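Local coordinates for protein transcriptional regulator (Corynebacterium diphtheriae, PDB 3LMM) that probably acts as a transcriptional regulator, joining a Schlafen AlbA_2-type domain and a RecG C-terminal, ATPase-like domain to helix-turn-helix modules, at residues 296-304 / 375-386; 328-339 / 395-406. One frame throughout, in Å; residues are numbered along the deposited sequence.

Interaction 1 of 2, residues 296-304 / 375-386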
loop_
_atom_site.group_PDB
_atom_site.type_symbol
_atom_site.label_atom_id
_atom_site.label_comp_id
_atom_site.label_asym_id
_atom_site.label_seq_id
_atom_site.Cartn_x
_atom_site.Cartn_y
_atom_site.Cartn_z
ATOM N N ILE A 296 -4.479 -4.686 22.292
ATOM C CA ILE A 296 -4.303 -4.889 20.860
ATOM C C ILE A 296 -3.216 -3.937 20.391
ATOM O O ILE A 296 -3.207 -2.759 20.747
ATOM C CB ILE A 296 -5.612 -4.705 20.032
ATOM C CG1 ILE A 296 -6.113 -3.281 20.087
ATOM C CG2 ILE A 296 -6.685 -5.643 20.548
ATOM C CD1 ILE A 296 -7.417 -3.119 19.303
ATOM N N PRO A 297 -2.261 -4.451 19.609
ATOM C CA PRO A 297 -1.157 -3.632 19.104
ATOM C C PRO A 297 -1.549 -2.267 18.569
ATOM O O PRO A 297 -2.305 -2.159 17.611
ATOM C CB PRO A 297 -0.521 -4.524 18.047
ATOM C CG PRO A 297 -1.637 -5.477 17.657
ATOM C CD PRO A 297 -2.269 -5.780 18.978
ATOM N N ARG A 298 -1.014 -1.230 19.200
ATOM C CA ARG A 298 -1.287 0.147 18.809
ATOM C C ARG A 298 -1.364 0.338 17.288
ATOM O O ARG A 298 -2.335 0.899 16.766
ATOM C CB ARG A 298 -0.215 1.058 19.406
ATOM C CG ARG A 298 -0.259 1.093 20.921
ATOM C CD ARG A 298 -1.290 2.084 21.392
ATOM N NE ARG A 298 -1.884 1.727 22.680
ATOM C CZ ARG A 298 -1.236 1.734 23.841
ATOM N NH1 ARG A 298 -1.876 1.390 24.954
ATOM N NH2 ARG A 298 0.046 2.078 23.884
ATOM N N LEU A 299 -0.344 -0.139 16.582
ATOM C CA LEU A 299 -0.291 -0.033 15.130
ATOM C C LEU A 299 -1.570 -0.545 14.492
ATOM O O LEU A 299 -2.195 0.140 13.679
ATOM C CB LEU A 299 0.867 -0.855 14.595
ATOM C CG LEU A 299 0.980 -0.781 13.082
ATOM C CD1 LEU A 299 1.600 0.561 12.691
ATOM C CD2 LEU A 299 1.831 -1.931 12.587
ATOM N N ALA A 300 -1.941 -1.769 14.853
ATOM C CA ALA A 300 -3.143 -2.379 14.318
ATOM C C ALA A 300 -4.334 -1.426 14.459
ATOM O O ALA A 300 -5.092 -1.238 13.511
ATOM C CB ALA A 300 -3.416 -3.687 15.037
ATOM N N VAL A 301 -4.485 -0.811 15.630
ATOM C CA VAL A 301 -5.594 0.117 15.864
ATOM C C VAL A 301 -5.533 1.350 14.967
ATOM O O VAL A 301 -6.458 1.621 14.209
ATOM C CB VAL A 301 -5.635 0.597 17.325
ATOM C CG1 VAL A 301 -6.839 1.496 17.541
ATOM C CG2 VAL A 301 -5.694 -0.589 18.251
ATOM N N ARG A 302 -4.448 2.106 15.063
ATOM C CA ARG A 302 -4.310 3.295 14.247
ATOM C C ARG A 302 -4.419 2.942 12.760
ATOM O O ARG A 302 -4.972 3.705 11.967
ATOM C CB ARG A 302 -2.975 3.975 14.555
ATOM C CG ARG A 302 -2.731 5.282 13.831
ATOM C CD ARG A 302 -1.443 5.929 14.319
ATOM N NE ARG A 302 -0.307 4.997 14.298
ATOM C CZ ARG A 302 0.107 4.272 15.342
ATOM N NH1 ARG A 302 -0.521 4.363 16.510
ATOM N NH2 ARG A 302 1.155 3.457 15.222
ATOM N N GLU A 303 -3.920 1.776 12.372
ATOM C CA GLU A 303 -3.995 1.403 10.966
ATOM C C GLU A 303 -5.454 1.271 10.547
ATOM O O GLU A 303 -5.844 1.772 9.497
ATOM C CB GLU A 303 -3.243 0.094 10.717
ATOM C CG GLU A 303 -2.764 -0.080 9.271
ATOM C CD GLU A 303 -1.637 0.885 8.869
ATOM O OE1 GLU A 303 -0.563 0.868 9.518
ATOM O OE2 GLU A 303 -1.816 1.655 7.891
ATOM N N ALA A 304 -6.252 0.609 11.385
ATOM C CA ALA A 304 -7.684 0.406 11.135
ATOM C C ALA A 304 -8.431 1.736 11.111
ATOM O O ALA A 304 -9.390 1.906 10.364
ATOM C CB ALA A 304 -8.274 -0.495 12.219
ATOM N N GLY A 375 -0.023 -0.795 4.792
ATOM C CA GLY A 375 -0.896 -0.536 5.923
ATOM C C GLY A 375 -1.636 -1.773 6.393
ATOM O O GLY A 375 -1.333 -2.330 7.449
ATOM N N VAL A 376 -2.609 -2.213 5.611
ATOM C CA VAL A 376 -3.376 -3.387 5.986
ATOM C C VAL A 376 -2.488 -4.610 6.279
ATOM O O VAL A 376 -2.782 -5.380 7.193
ATOM C CB VAL A 376 -4.381 -3.740 4.888
ATOM C CG1 VAL A 376 -3.659 -3.881 3.554
ATOM C CG2 VAL A 376 -5.096 -5.028 5.248
ATOM N N ASP A 377 -1.410 -4.785 5.512
ATOM C CA ASP A 377 -0.500 -5.919 5.713
ATOM C C ASP A 377 0.232 -5.849 7.061
ATOM O O ASP A 377 0.370 -6.862 7.745
ATOM C CB ASP A 377 0.535 -6.010 4.579
ATOM C CG ASP A 377 -0.070 -6.459 3.246
ATOM O OD1 ASP A 377 0.692 -6.529 2.252
ATOM O OD2 ASP A 377 -1.292 -6.743 3.176
ATOM N N ARG A 378 0.716 -4.669 7.440
ATOM C CA ARG A 378 1.405 -4.525 8.715
ATOM C C ARG A 378 0.398 -4.755 9.818
ATOM O O ARG A 378 0.744 -5.226 10.899
ATOM C CB ARG A 378 2.000 -3.130 8.849
ATOM C CG ARG A 378 3.186 -2.915 7.947
ATOM C CD ARG A 378 3.759 -1.531 8.124
ATOM N NE ARG A 378 3.945 -1.179 9.530
ATOM C CZ ARG A 378 4.498 -0.039 9.933
ATOM N NH1 ARG A 378 4.633 0.223 11.226
ATOM N NH2 ARG A 378 4.926 0.841 9.035
HETATM N N MSE A 379 -0.854 -4.415 9.537
HETATM C CA MSE A 379 -1.912 -4.605 10.512
HETATM C C MSE A 379 -2.052 -6.105 10.720
HETATM O O MSE A 379 -1.870 -6.594 11.826
HETATM C CB MSE A 379 -3.224 -4.010 10.000
HETATM C CG MSE A 379 -4.356 -4.067 11.020
HETATM SE SE MSE A 379 -6.049 -3.379 10.349
HETATM C CE MSE A 379 -6.432 -4.763 9.069
ATOM N N TYR A 380 -2.358 -6.830 9.649
ATOM C CA TYR A 380 -2.496 -8.275 9.735
ATOM C C TYR A 380 -1.315 -8.866 10.484
ATOM O O TYR A 380 -1.493 -9.576 11.468
ATOM C CB TYR A 380 -2.547 -8.877 8.347
ATOM C CG TYR A 380 -3.938 -9.089 7.843
ATOM C CD1 TYR A 380 -4.423 -10.380 7.625
ATOM C CD2 TYR A 380 -4.766 -8.007 7.566
ATOM C CE1 TYR A 380 -5.699 -10.593 7.136
ATOM C CE2 TYR A 380 -6.045 -8.201 7.080
ATOM C CZ TYR A 380 -6.510 -9.497 6.862
ATOM O OH TYR A 380 -7.774 -9.698 6.344
ATOM N N GLN A 381 -0.111 -8.570 10.005
ATOM C CA GLN A 381 1.109 -9.057 10.634
ATOM C C GLN A 381 1.082 -8.825 12.148
ATOM O O GLN A 381 1.164 -9.773 12.926
ATOM C CB GLN A 381 2.332 -8.366 10.004
ATOM C CG GLN A 381 3.330 -7.736 10.993
ATOM C CD GLN A 381 4.213 -8.752 11.701
ATOM O OE1 GLN A 381 4.663 -8.516 12.823
ATOM N NE2 GLN A 381 4.483 -9.875 11.041
ATOM N N ALA A 382 0.958 -7.567 12.561
ATOM C CA ALA A 382 0.933 -7.230 13.976
ATOM C C ALA A 382 0.001 -8.144 14.771
ATOM O O ALA A 382 0.297 -8.484 15.914
ATOM C CB ALA A 382 0.531 -5.780 14.159
HETATM N N MSE A 383 -1.117 -8.552 14.177
HETATM C CA MSE A 383 -2.046 -9.433 14.879
HETATM C C MSE A 383 -1.472 -10.832 14.965
HETATM O O MSE A 383 -1.260 -11.363 16.046
HETATM C CB MSE A 383 -3.406 -9.478 14.171
HETATM C CG MSE A 383 -4.153 -8.141 14.165
HETATM SE SE MSE A 383 -4.450 -7.369 15.953
HETATM C CE MSE A 383 -5.589 -8.779 16.656
ATOM N N ILE A 384 -1.220 -11.427 13.812
ATOM C CA ILE A 384 -0.666 -12.763 13.750
ATOM C C ILE A 384 0.542 -12.907 14.690
ATOM O O ILE A 384 0.566 -13.801 15.544
ATOM C CB ILE A 384 -0.273 -13.091 12.291
ATOM C CG1 ILE A 384 -1.536 -13.128 11.437
ATOM C CG2 ILE A 384 0.446 -14.414 12.202
ATOM C CD1 ILE A 384 -1.288 -13.366 9.989
ATOM N N ALA A 385 1.527 -12.017 14.542
ATOM C CA ALA A 385 2.759 -12.015 15.351
ATOM C C ALA A 385 2.574 -12.166 16.867
ATOM O O ALA A 385 3.471 -12.665 17.556
ATOM C CB ALA A 385 3.565 -10.744 15.054
ATOM N N LEU A 386 1.436 -11.707 17.382
ATOM C CA LEU A 386 1.139 -11.823 18.805
ATOM C C LEU A 386 0.254 -13.031 19.079
ATOM O O LEU A 386 -0.254 -13.202 20.183
ATOM C CB LEU A 386 0.447 -10.570 19.312
ATOM C CG LEU A 386 1.394 -9.501 19.810
ATOM C CD1 LEU A 386 2.537 -9.328 18.841
ATOM C CD2 LEU A 386 0.624 -8.202 19.975
#
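Gly375 and Glu303 meet first: Gly375 has no side chain, and the carboxylate of Glu303 lies against its backbone, OE2 of Glu303 being nearest to CA of Gly375. A bend at chi2 (69°) turns the glutamate chain against that turn instead of letting it run straight out. No hydrogen bond crosses this interface, and the rest is side-chain packing. At Arg378 the chain passes Leu299 at about a right angle, and both leucine methyls lie beside the guanidinium end, CD1 of Leu299 being 3.4 Å from NH1 of Arg378. The same arginine has its salt-bridge partner at Asp370, off this helix pair. Met379, a selenomethionine, comes closest in backbone terms, its CA 4.6 Å from CA of Ala300. With CG anti to the backbone N, chi1 -175° carries CG toward Ala300, 4.1 Å from Ala300 CB, and SE on to the methyl of Ala304. One turn on, Ala382 offers its CB to Pro297 CG. Met383, also selenomethionine, is bent at chi2 and chi3, which brings SE against both Pro297 and Ala300, 3.8 Å from Pro297 CG. Leu386 finishes the row, its CD2 3.9 Å from CD of Pro297, the proline that occupies the N-cap position of the first helix. The axes of helices 298-304 and 375-385 approach to 8.5 Å and run roughly antiparallel, 147° between their directions. Helix 298-311 is thus held between helix 264-278, touched by Arg298, Val301 and Arg302, and helix 373-385, whose other side meets helix 430-441, while Ala300 also touches Leu405 of strand 400-406.

Interaction 2 of 2, residues 328-339 / 395-406; sequences DSTLIVRSPGGF and EIAGPFVETTLV
Arg334 and Glu402 pair in an unusual way: OE2 of Glu402 lies over the centre of the guanidinium face, 3.2 Å above its plane, so this salt bridge works through charge and no N-H points at the oxygen. The two planes stand 76° apart, and the extended arginine chain from CG to NE runs side by side with the glutamate. They belong to two antiparallel strands, 330-336 and 400-406, in the mixed six-stranded sheet of the RecG C-terminal-type domain. Hydrogen-bonded pairs Leu331-Leu405, Val333-Thr403 and Ser335-Val401 alternate with non-hydrogen-bonded ones. The outer two differ: Leu405 N reaches Leu331 O at 2.9 Å almost straight, at 173°, whereas Ser335 N approaches Val401 O from above its carbonyl plane. On the face carrying Arg334 and Glu402, the methyls CG2 of Ile332 and CG2 of Thr404 touch at 3.6 Å, and Thr330 and Val406 lie side by side further along. Thr404 OG1 is hydrogen-bonded to Thr392 on the neighbouring edge strand. On the opposite face Val333 and Ser335 meet Ala308 of helix 298-311. Strand 330-336 ends at Pro336; the loop after it passes the turn 397-399 that joins strands 392-396 and 400-406, where the peptide bond before Pro399 is cis, and Gly337 N bonds to Pro399 O. The ring of Phe400 lies obliquely beside Arg334 CB. The chain then turns across strand 400-406 to Phe339, whose ring has Glu395 CB over one face and Val401 CG1 close by. Its own N donates to Glu395 OE1 at 2.9 Å, entering from above the carboxylate plane.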
loop_
_atom_site.group_PDB
_atom_site.type_symbol
_atom_site.label_atom_id
_atom_site.label_comp_id
_atom_site.label_asym_id
_atom_site.label_seq_id
_atom_site.Cartn_x
_atom_site.Cartn_y
_atom_site.Cartn_z
ATOM N N ASP A 328 -13.944 -8.775 25.845
ATOM C CA ASP A 328 -13.434 -9.559 24.729
ATOM C C ASP A 328 -12.201 -8.927 24.119
ATOM O O ASP A 328 -11.564 -9.499 23.234
ATOM C CB ASP A 328 -14.521 -9.721 23.668
ATOM C CG ASP A 328 -15.618 -10.664 24.113
ATOM O OD1 ASP A 328 -15.268 -11.809 24.487
ATOM O OD2 ASP A 328 -16.814 -10.274 24.093
ATOM N N SER A 329 -11.863 -7.744 24.618
ATOM C CA SER A 329 -10.717 -7.002 24.125
ATOM C C SER A 329 -10.823 -6.819 22.625
ATOM O O SER A 329 -9.806 -6.751 21.949
ATOM C CB SER A 329 -9.408 -7.732 24.430
ATOM O OG SER A 329 -9.265 -8.023 25.800
ATOM N N THR A 330 -12.031 -6.751 22.074
ATOM C CA THR A 330 -12.090 -6.575 20.627
ATOM C C THR A 330 -12.569 -5.180 20.226
ATOM O O THR A 330 -13.323 -4.542 20.949
ATOM C CB THR A 330 -12.945 -7.685 19.933
ATOM O OG1 THR A 330 -14.241 -7.169 19.639
ATOM C CG2 THR A 330 -13.064 -8.920 20.811
ATOM N N LEU A 331 -12.088 -4.708 19.080
ATOM C CA LEU A 331 -12.458 -3.400 18.573
ATOM C C LEU A 331 -13.080 -3.533 17.203
ATOM O O LEU A 331 -12.493 -4.125 16.299
ATOM C CB LEU A 331 -11.242 -2.477 18.478
ATOM C CG LEU A 331 -11.422 -1.205 17.625
ATOM C CD1 LEU A 331 -10.666 -0.032 18.230
ATOM C CD2 LEU A 331 -10.940 -1.467 16.226
ATOM N N ILE A 332 -14.271 -2.977 17.040
ATOM C CA ILE A 332 -14.945 -3.052 15.759
ATOM C C ILE A 332 -14.989 -1.666 15.144
ATOM O O ILE A 332 -15.217 -0.673 15.838
ATOM C CB ILE A 332 -16.363 -3.573 15.923
ATOM C CG1 ILE A 332 -16.391 -4.670 16.981
ATOM C CG2 ILE A 332 -16.838 -4.144 14.614
ATOM C CD1 ILE A 332 -17.764 -5.150 17.304
ATOM N N VAL A 333 -14.763 -1.604 13.838
ATOM C CA VAL A 333 -14.788 -0.332 13.124
ATOM C C VAL A 333 -15.699 -0.403 11.899
ATOM O O VAL A 333 -15.298 -0.893 10.843
ATOM C CB VAL A 333 -13.378 0.092 12.665
ATOM C CG1 VAL A 333 -13.463 1.357 11.822
ATOM C CG2 VAL A 333 -12.496 0.324 13.871
ATOM N N ARG A 334 -16.922 0.098 12.059
ATOM C CA ARG A 334 -17.914 0.126 10.995
ATOM C C ARG A 334 -17.777 1.430 10.226
ATOM O O ARG A 334 -17.850 2.504 10.818
ATOM C CB ARG A 334 -19.321 0.049 11.583
ATOM C CG ARG A 334 -19.712 -1.295 12.158
ATOM C CD ARG A 334 -20.779 -1.130 13.236
ATOM N NE ARG A 334 -21.376 -2.402 13.627
ATOM C CZ ARG A 334 -22.281 -3.051 12.900
ATOM N NH1 ARG A 334 -22.698 -2.541 11.745
ATOM N NH2 ARG A 334 -22.762 -4.216 13.319
ATOM N N SER A 335 -17.584 1.344 8.913
ATOM C CA SER A 335 -17.456 2.545 8.089
ATOM C C SER A 335 -18.509 2.647 6.991
ATOM O O SER A 335 -18.741 1.697 6.240
ATOM C CB SER A 335 -16.072 2.604 7.460
ATOM O OG SER A 335 -15.087 2.809 8.445
ATOM N N PRO A 336 -19.147 3.820 6.871
ATOM C CA PRO A 336 -20.173 4.005 5.845
ATOM C C PRO A 336 -19.635 3.772 4.435
ATOM O O PRO A 336 -18.589 4.306 4.049
ATOM C CB PRO A 336 -20.620 5.442 6.070
ATOM C CG PRO A 336 -19.374 6.101 6.569
ATOM C CD PRO A 336 -18.871 5.089 7.565
ATOM N N GLY A 337 -20.361 2.968 3.667
ATOM C CA GLY A 337 -19.959 2.670 2.302
ATOM C C GLY A 337 -19.619 1.204 2.144
ATOM O O GLY A 337 -19.554 0.472 3.129
ATOM N N GLY A 338 -19.404 0.774 0.905
ATOM C CA GLY A 338 -19.066 -0.613 0.657
ATOM C C GLY A 338 -18.001 -0.780 -0.408
ATOM O O GLY A 338 -17.674 0.170 -1.118
ATOM N N PHE A 339 -17.459 -1.991 -0.515
ATOM C CA PHE A 339 -16.424 -2.310 -1.502
ATOM C C PHE A 339 -16.856 -1.919 -2.908
ATOM O O PHE A 339 -17.904 -2.370 -3.384
ATOM C CB PHE A 339 -16.143 -3.811 -1.504
ATOM C CG PHE A 339 -15.650 -4.337 -0.201
ATOM C CD1 PHE A 339 -15.814 -5.678 0.121
ATOM C CD2 PHE A 339 -15.013 -3.504 0.700
ATOM C CE1 PHE A 339 -15.353 -6.180 1.329
ATOM C CE2 PHE A 339 -14.549 -3.993 1.906
ATOM C CZ PHE A 339 -14.718 -5.336 2.223
ATOM N N GLU A 395 -18.013 -6.729 4.358
ATOM C CA GLU A 395 -19.047 -5.737 4.033
ATOM C C GLU A 395 -20.348 -6.057 4.769
ATOM O O GLU A 395 -20.826 -7.191 4.772
ATOM C CB GLU A 395 -19.310 -5.701 2.519
ATOM C CG GLU A 395 -20.192 -4.520 2.078
ATOM C CD GLU A 395 -20.270 -4.326 0.554
ATOM O OE1 GLU A 395 -19.213 -4.201 -0.096
ATOM O OE2 GLU A 395 -21.394 -4.288 0.001
ATOM N N ILE A 396 -20.906 -5.037 5.397
ATOM C CA ILE A 396 -22.131 -5.172 6.155
ATOM C C ILE A 396 -23.265 -4.427 5.479
ATOM O O ILE A 396 -23.046 -3.385 4.858
ATOM C CB ILE A 396 -21.938 -4.618 7.582
ATOM C CG1 ILE A 396 -21.186 -5.646 8.421
ATOM C CG2 ILE A 396 -23.271 -4.226 8.192
ATOM C CD1 ILE A 396 -21.854 -7.016 8.473
ATOM N N ALA A 397 -24.476 -4.966 5.594
ATOM C CA ALA A 397 -25.641 -4.323 5.001
ATOM C C ALA A 397 -25.759 -2.895 5.545
ATOM O O ALA A 397 -25.806 -2.675 6.759
ATOM C CB ALA A 397 -26.897 -5.121 5.318
ATOM N N GLY A 398 -25.795 -1.932 4.630
ATOM C CA GLY A 398 -25.895 -0.541 5.016
ATOM C C GLY A 398 -26.050 0.383 3.822
ATOM O O GLY A 398 -27.099 1.016 3.675
ATOM N N PRO A 399 -25.047 0.478 2.931
ATOM C CA PRO A 399 -23.746 -0.199 2.941
ATOM C C PRO A 399 -22.810 0.216 4.074
ATOM O O PRO A 399 -22.797 1.371 4.502
ATOM C CB PRO A 399 -23.180 0.161 1.578
ATOM C CG PRO A 399 -23.690 1.556 1.397
ATOM C CD PRO A 399 -25.139 1.395 1.783
ATOM N N PHE A 400 -22.006 -0.736 4.533
ATOM C CA PHE A 400 -21.051 -0.512 5.616
ATOM C C PHE A 400 -19.870 -1.464 5.456
ATOM O O PHE A 400 -20.001 -2.539 4.876
ATOM C CB PHE A 400 -21.722 -0.784 6.956
ATOM C CG PHE A 400 -22.273 0.440 7.630
ATOM C CD1 PHE A 400 -21.426 1.325 8.281
ATOM C CD2 PHE A 400 -23.644 0.675 7.677
ATOM C CE1 PHE A 400 -21.939 2.420 8.978
ATOM C CE2 PHE A 400 -24.166 1.770 8.372
ATOM C CZ PHE A 400 -23.317 2.639 9.024
ATOM N N VAL A 401 -18.714 -1.077 5.969
ATOM C CA VAL A 401 -17.544 -1.942 5.885
ATOM C C VAL A 401 -16.941 -1.999 7.277
ATOM O O VAL A 401 -16.331 -1.032 7.733
ATOM C CB VAL A 401 -16.482 -1.380 4.929
ATOM C CG1 VAL A 401 -15.328 -2.354 4.815
ATOM C CG2 VAL A 401 -17.090 -1.110 3.580
ATOM N N GLU A 402 -17.101 -3.119 7.965
ATOM C CA GLU A 402 -16.548 -3.163 9.297
ATOM C C GLU A 402 -15.306 -4.023 9.412
ATOM O O GLU A 402 -15.250 -5.127 8.872
ATOM C CB GLU A 402 -17.610 -3.613 10.319
ATOM C CG GLU A 402 -17.928 -5.088 10.290
ATOM C CD GLU A 402 -18.863 -5.512 11.409
ATOM O OE1 GLU A 402 -19.005 -6.735 11.610
ATOM O OE2 GLU A 402 -19.458 -4.635 12.079
ATOM N N THR A 403 -14.300 -3.482 10.095
ATOM C CA THR A 403 -13.053 -4.183 10.339
ATOM C C THR A 403 -13.096 -4.562 11.807
ATOM O O THR A 403 -13.440 -3.740 12.656
ATOM C CB THR A 403 -11.839 -3.269 10.049
ATOM O OG1 THR A 403 -11.785 -2.940 8.649
ATOM C CG2 THR A 403 -10.535 -3.956 10.445
ATOM N N THR A 404 -12.796 -5.821 12.099
ATOM C CA THR A 404 -12.836 -6.308 13.482
ATOM C C THR A 404 -11.464 -6.823 13.917
ATOM O O THR A 404 -10.860 -7.681 13.262
ATOM C CB THR A 404 -13.839 -7.466 13.638
ATOM O OG1 THR A 404 -14.489 -7.688 12.380
ATOM C CG2 THR A 404 -14.865 -7.138 14.696
ATOM N N LEU A 405 -10.987 -6.299 15.039
ATOM C CA LEU A 405 -9.706 -6.685 15.610
ATOM C C LEU A 405 -9.935 -7.342 16.948
ATOM O O LEU A 405 -10.401 -6.683 17.870
ATOM C CB LEU A 405 -8.827 -5.454 15.826
ATOM C CG LEU A 405 -7.945 -5.078 14.650
ATOM C CD1 LEU A 405 -8.791 -4.941 13.417
ATOM C CD2 LEU A 405 -7.217 -3.795 14.955
ATOM N N VAL A 406 -9.614 -8.625 17.065
ATOM C CA VAL A 406 -9.784 -9.308 18.350
ATOM C C VAL A 406 -8.435 -9.490 19.062
ATOM O O VAL A 406 -7.606 -10.287 18.630
ATOM C CB VAL A 406 -10.438 -10.695 18.181
ATOM C CG1 VAL A 406 -10.270 -11.497 19.457
ATOM C CG2 VAL A 406 -11.915 -10.546 17.848
#

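From the N terminus the chain passes helix 298-304, strand 330-336, helix 375-385 and then the strands of 395-406, so the partners alternate and the two contacts cross. Interaction 1 closes a loop of 70 residues, which includes strand 330-336. Interaction 2 closes one of 55 residues, which holds helix 373-385. Each loop therefore contains half of the other contact. They also touch directly: Ile296 meets Ser329 and Leu331, Ala300 O lies 3.6 Å from Leu405 CD2, and Met383 packs on the backbone of Val406. Together they tie the antiparallel helix pair to one face of the mixed sheet.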